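Local coordinates for protein CSE1 (Thermus thermophilus, PDB 4AN8) that forms part of the Cascade ribonucleoprotein complex of a CRISPR system, which defends the bacterium against viruses and other foreign DNA, at residues Arg243-Pro248 with Arg278-Ala283. Residues are numbered along the deposited sequence; the frame is centred on the assembly and turned at random.
Sequences RVYTWP and RDPMVA
Tyr245, with CG anti to its own carbonyl carbon, and Asp279, with CG anti to its backbone N (chi1 -173°), bring a phenol ring and a carboxylate together; the two side chains cross at about a right angle, while the ring and carboxylate planes are 44° apart. Asp279 OD2 lies at the ring edge, near its plane, 3.5 Å from Tyr245 CE1, where the slightly positive aromatic hydrogens suit an anionic oxygen. Asp279 OD2 also lies 3.8 Å from Val244 CG1, a compact branched side chain one residue earlier in the same helix, but its strong partner is Arg58 of helix 50-67, through a salt bridge that probably offsets the charge of this buried acid. The other oxygen, Asp279 OD1, accepts from Met281 N at 2.8 Å with its anti lone pair in a nearly straight bond (166°). This is an Asx turn, set within a type I beta turn from Asp279 to Val282, in the loop between strands 261-273 and 284-286; the contact joins that loop to the end of helix 241-245. Proline suits the second position of such a turn, since its ring fixes phi near the value required. Pro280 and Tyr245 meet tip to tip, Pro280 CG 3.4 Å from Tyr245 OH, while Pro280 CD packs 4.1 Å from Tyr245 CE1. The long, flexible Met281 side chain reaches Leu61 of helix 50-67, which Tyr245 also touches.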
ATOM      1  N   ARG A 243      17.008   4.707   1.289  1.00 19.05           N
ATOM      2  CA  ARG A 243      17.471   3.868   2.401  1.00 19.05           C
ATOM      3  C   ARG A 243      16.232   3.188   2.974  1.00 19.05           C
ATOM      4  O   ARG A 243      16.226   2.014   3.266  1.00 19.05           O
ATOM      5  CB  ARG A 243      18.195   4.704   3.480  1.00 21.20           C
ATOM      6  CG  ARG A 243      18.501   3.935   4.759  1.00 21.20           C
ATOM      7  CD  ARG A 243      19.229   4.802   5.835  1.00 21.20           C
ATOM      8  NE  ARG A 243      20.498   5.350   5.342  1.00 21.20           N
ATOM      9  CZ  ARG A 243      20.681   6.643   5.057  1.00 21.20           C
ATOM     10  NH1 ARG A 243      19.706   7.538   5.232  1.00 21.20           N
ATOM     11  NH2 ARG A 243      21.852   7.055   4.611  1.00 21.20           N
ATOM     12  N   VAL A 244      15.169   3.950   3.127  1.00 16.51           N
ATOM     13  CA  VAL A 244      13.911   3.375   3.567  1.00 16.51           C
ATOM     14  C   VAL A 244      13.267   2.407   2.554  1.00 16.51           C
ATOM     15  O   VAL A 244      12.807   1.360   2.947  1.00 16.51           O
ATOM     16  CB  VAL A 244      12.958   4.456   4.073  1.00 14.78           C
ATOM     17  CG1 VAL A 244      11.592   3.844   4.443  1.00 14.78           C
ATOM     18  CG2 VAL A 244      13.589   5.114   5.299  1.00 14.78           C
ATOM     19  N   TYR A 245      13.285   2.735   1.265  1.00 19.31           N
ATOM     20  CA  TYR A 245      12.808   1.821   0.209  1.00 19.31           C
ATOM     21  C   TYR A 245      13.537   0.474   0.209  1.00 19.31           C
ATOM     22  O   TYR A 245      12.998  -0.547  -0.223  1.00 19.31           O
ATOM     23  CB  TYR A 245      13.025   2.445  -1.177  1.00 17.81           C
ATOM     24  CG  TYR A 245      12.009   3.492  -1.599  1.00 17.81           C
ATOM     25  CD1 TYR A 245      10.958   3.890  -0.750  1.00 17.81           C
ATOM     26  CD2 TYR A 245      12.107   4.090  -2.849  1.00 17.81           C
ATOM     27  CE1 TYR A 245      10.038   4.838  -1.160  1.00 17.81           C
ATOM     28  CE2 TYR A 245      11.190   5.039  -3.268  1.00 17.81           C
ATOM     29  CZ  TYR A 245      10.161   5.407  -2.433  1.00 17.81           C
ATOM     30  OH  TYR A 245       9.279   6.360  -2.878  1.00 17.81           O
ATOM     31  N   THR A 246      14.791   0.478   0.642  1.00 17.41           N
ATOM     32  CA  THR A 246      15.576  -0.742   0.594  1.00 17.41           C
ATOM     33  C   THR A 246      16.037  -1.162   1.986  1.00 17.41           C
ATOM     34  O   THR A 246      17.061  -1.795   2.136  1.00 17.41           O
ATOM     35  CB  THR A 246      16.802  -0.557  -0.322  1.00 19.09           C
ATOM     36  OG1 THR A 246      17.661   0.451   0.231  1.00 19.09           O
ATOM     37  CG2 THR A 246      16.349  -0.159  -1.771  1.00 19.09           C
ATOM     38  N   TRP A 247      15.260  -0.801   2.999  1.00 17.65           N
ATOM     39  CA  TRP A 247      15.621  -1.087   4.375  1.00 17.65           C
ATOM     40  C   TRP A 247      15.894  -2.572   4.672  1.00 17.65           C
ATOM     41  O   TRP A 247      15.082  -3.446   4.327  1.00 17.65           O
ATOM     42  CB  TRP A 247      14.493  -0.615   5.281  1.00 25.00           C
ATOM     43  CG  TRP A 247      14.880  -0.544   6.702  1.00 25.00           C
ATOM     44  CD1 TRP A 247      14.694  -1.507   7.654  1.00 25.00           C
ATOM     45  CD2 TRP A 247      15.556   0.546   7.350  1.00 25.00           C
ATOM     46  NE1 TRP A 247      15.208  -1.076   8.862  1.00 25.00           N
ATOM     47  CE2 TRP A 247      15.738   0.182   8.698  1.00 25.00           C
ATOM     48  CE3 TRP A 247      16.025   1.790   6.916  1.00 25.00           C
ATOM     49  CZ2 TRP A 247      16.357   1.027   9.622  1.00 25.00           C
ATOM     50  CZ3 TRP A 247      16.646   2.625   7.831  1.00 25.00           C
ATOM     51  CH2 TRP A 247      16.810   2.235   9.172  1.00 25.00           C
ATOM     52  N   PRO A 248      17.014  -2.865   5.379  1.00 17.98           N
ATOM     53  CA  PRO A 248      17.256  -4.253   5.797  1.00 17.98           C
ATOM     54  C   PRO A 248      16.596  -4.590   7.140  1.00 17.98           C
ATOM     55  O   PRO A 248      17.249  -4.512   8.179  1.00 17.98           O
ATOM     56  CB  PRO A 248      18.781  -4.305   5.927  1.00 23.44           C
ATOM     57  CG  PRO A 248      19.135  -2.929   6.411  1.00 23.44           C
ATOM     58  CD  PRO A 248      18.132  -1.974   5.747  1.00 23.44           C
ATOM     59  N   ARG A 278       9.027  10.928   6.316  1.00 25.46           N
ATOM     60  CA  ARG A 278       7.798  10.220   5.984  1.00 25.46           C
ATOM     61  C   ARG A 278       7.974   9.616   4.605  1.00 25.46           C
ATOM     62  O   ARG A 278       8.374  10.293   3.669  1.00 25.46           O
ATOM     63  CB  ARG A 278       6.596  11.177   5.979  1.00 38.83           C
ATOM     64  CG  ARG A 278       5.293  10.555   5.477  1.00 38.83           C
ATOM     65  CD  ARG A 278       4.086  11.489   5.688  1.00 38.83           C
ATOM     66  NE  ARG A 278       4.294  12.806   5.081  1.00 38.83           N
ATOM     67  CZ  ARG A 278       3.623  13.251   4.027  1.00 38.83           C
ATOM     68  NH1 ARG A 278       2.687  12.491   3.484  1.00 38.83           N
ATOM     69  NH2 ARG A 278       3.869  14.452   3.526  1.00 38.83           N
ATOM     70  N   ASP A 279       7.698   8.330   4.485  1.00 24.57           N
ATOM     71  CA  ASP A 279       7.795   7.658   3.195  1.00 24.57           C
ATOM     72  C   ASP A 279       6.837   8.331   2.187  1.00 24.57           C
ATOM     73  O   ASP A 279       5.710   8.678   2.518  1.00 24.57           O
ATOM     74  CB  ASP A 279       7.491   6.161   3.370  1.00 21.76           C
ATOM     75  CG  ASP A 279       7.724   5.365   2.110  1.00 21.76           C
ATOM     76  OD1 ASP A 279       6.915   5.540   1.176  1.00 21.76           O
ATOM     77  OD2 ASP A 279       8.679   4.546   2.060  1.00 21.76           O
ATOM     78  N   PRO A 280       7.309   8.553   0.956  1.00 18.55           N
ATOM     79  CA  PRO A 280       6.490   9.200  -0.082  1.00 18.55           C
ATOM     80  C   PRO A 280       5.153   8.489  -0.320  1.00 18.55           C
ATOM     81  O   PRO A 280       4.204   9.135  -0.741  1.00 18.55           O
ATOM     82  CB  PRO A 280       7.357   9.062  -1.338  1.00 19.75           C
ATOM     83  CG  PRO A 280       8.769   9.041  -0.812  1.00 19.75           C
ATOM     84  CD  PRO A 280       8.693   8.302   0.512  1.00 19.75           C
ATOM     85  N   MET A 281       5.067   7.185  -0.078  1.00 15.47           N
ATOM     86  CA  MET A 281       3.823   6.488  -0.384  1.00 15.77           C
ATOM     87  C   MET A 281       2.831   6.506   0.775  1.00 15.24           C
ATOM     88  O   MET A 281       1.718   5.967   0.678  1.00 16.11           O
ATOM     89  CB  MET A 281       4.107   5.067  -0.844  1.00 21.12           C
ATOM     90  CG  MET A 281       4.732   5.022  -2.243  1.00 21.12           C
ATOM     91  SD  MET A 281       5.286   3.348  -2.654  1.00 21.12           S
ATOM     92  CE  MET A 281       6.034   3.636  -4.272  1.00 21.12           C
ATOM     93  N   VAL A 282       3.229   7.145   1.873  1.00 18.33           N
ATOM     94  CA  VAL A 282       2.467   7.059   3.099  1.00 17.96           C
ATOM     95  C   VAL A 282       1.757   8.367   3.390  1.00 18.88           C
ATOM     96  O   VAL A 282       2.342   9.432   3.248  1.00 19.65           O
ATOM     97  CB  VAL A 282       3.401   6.700   4.279  1.00 17.25           C
ATOM     98  CG1 VAL A 282       2.689   6.862   5.608  1.00 17.25           C
ATOM     99  CG2 VAL A 282       3.965   5.295   4.092  1.00 17.25           C
ATOM    100  N   ALA A 283       0.491   8.285   3.796  1.00 16.12           N
ATOM    101  CA  ALA A 283      -0.313   9.446   4.153  1.00 16.79           C
ATOM    102  C   ALA A 283      -0.603   9.486   5.658  1.00 17.20           C
ATOM    103  O   ALA A 283      -0.478   8.485   6.358  1.00 17.27           O
ATOM    104  CB  ALA A 283      -1.582   9.430   3.395  1.00 16.40           C
TER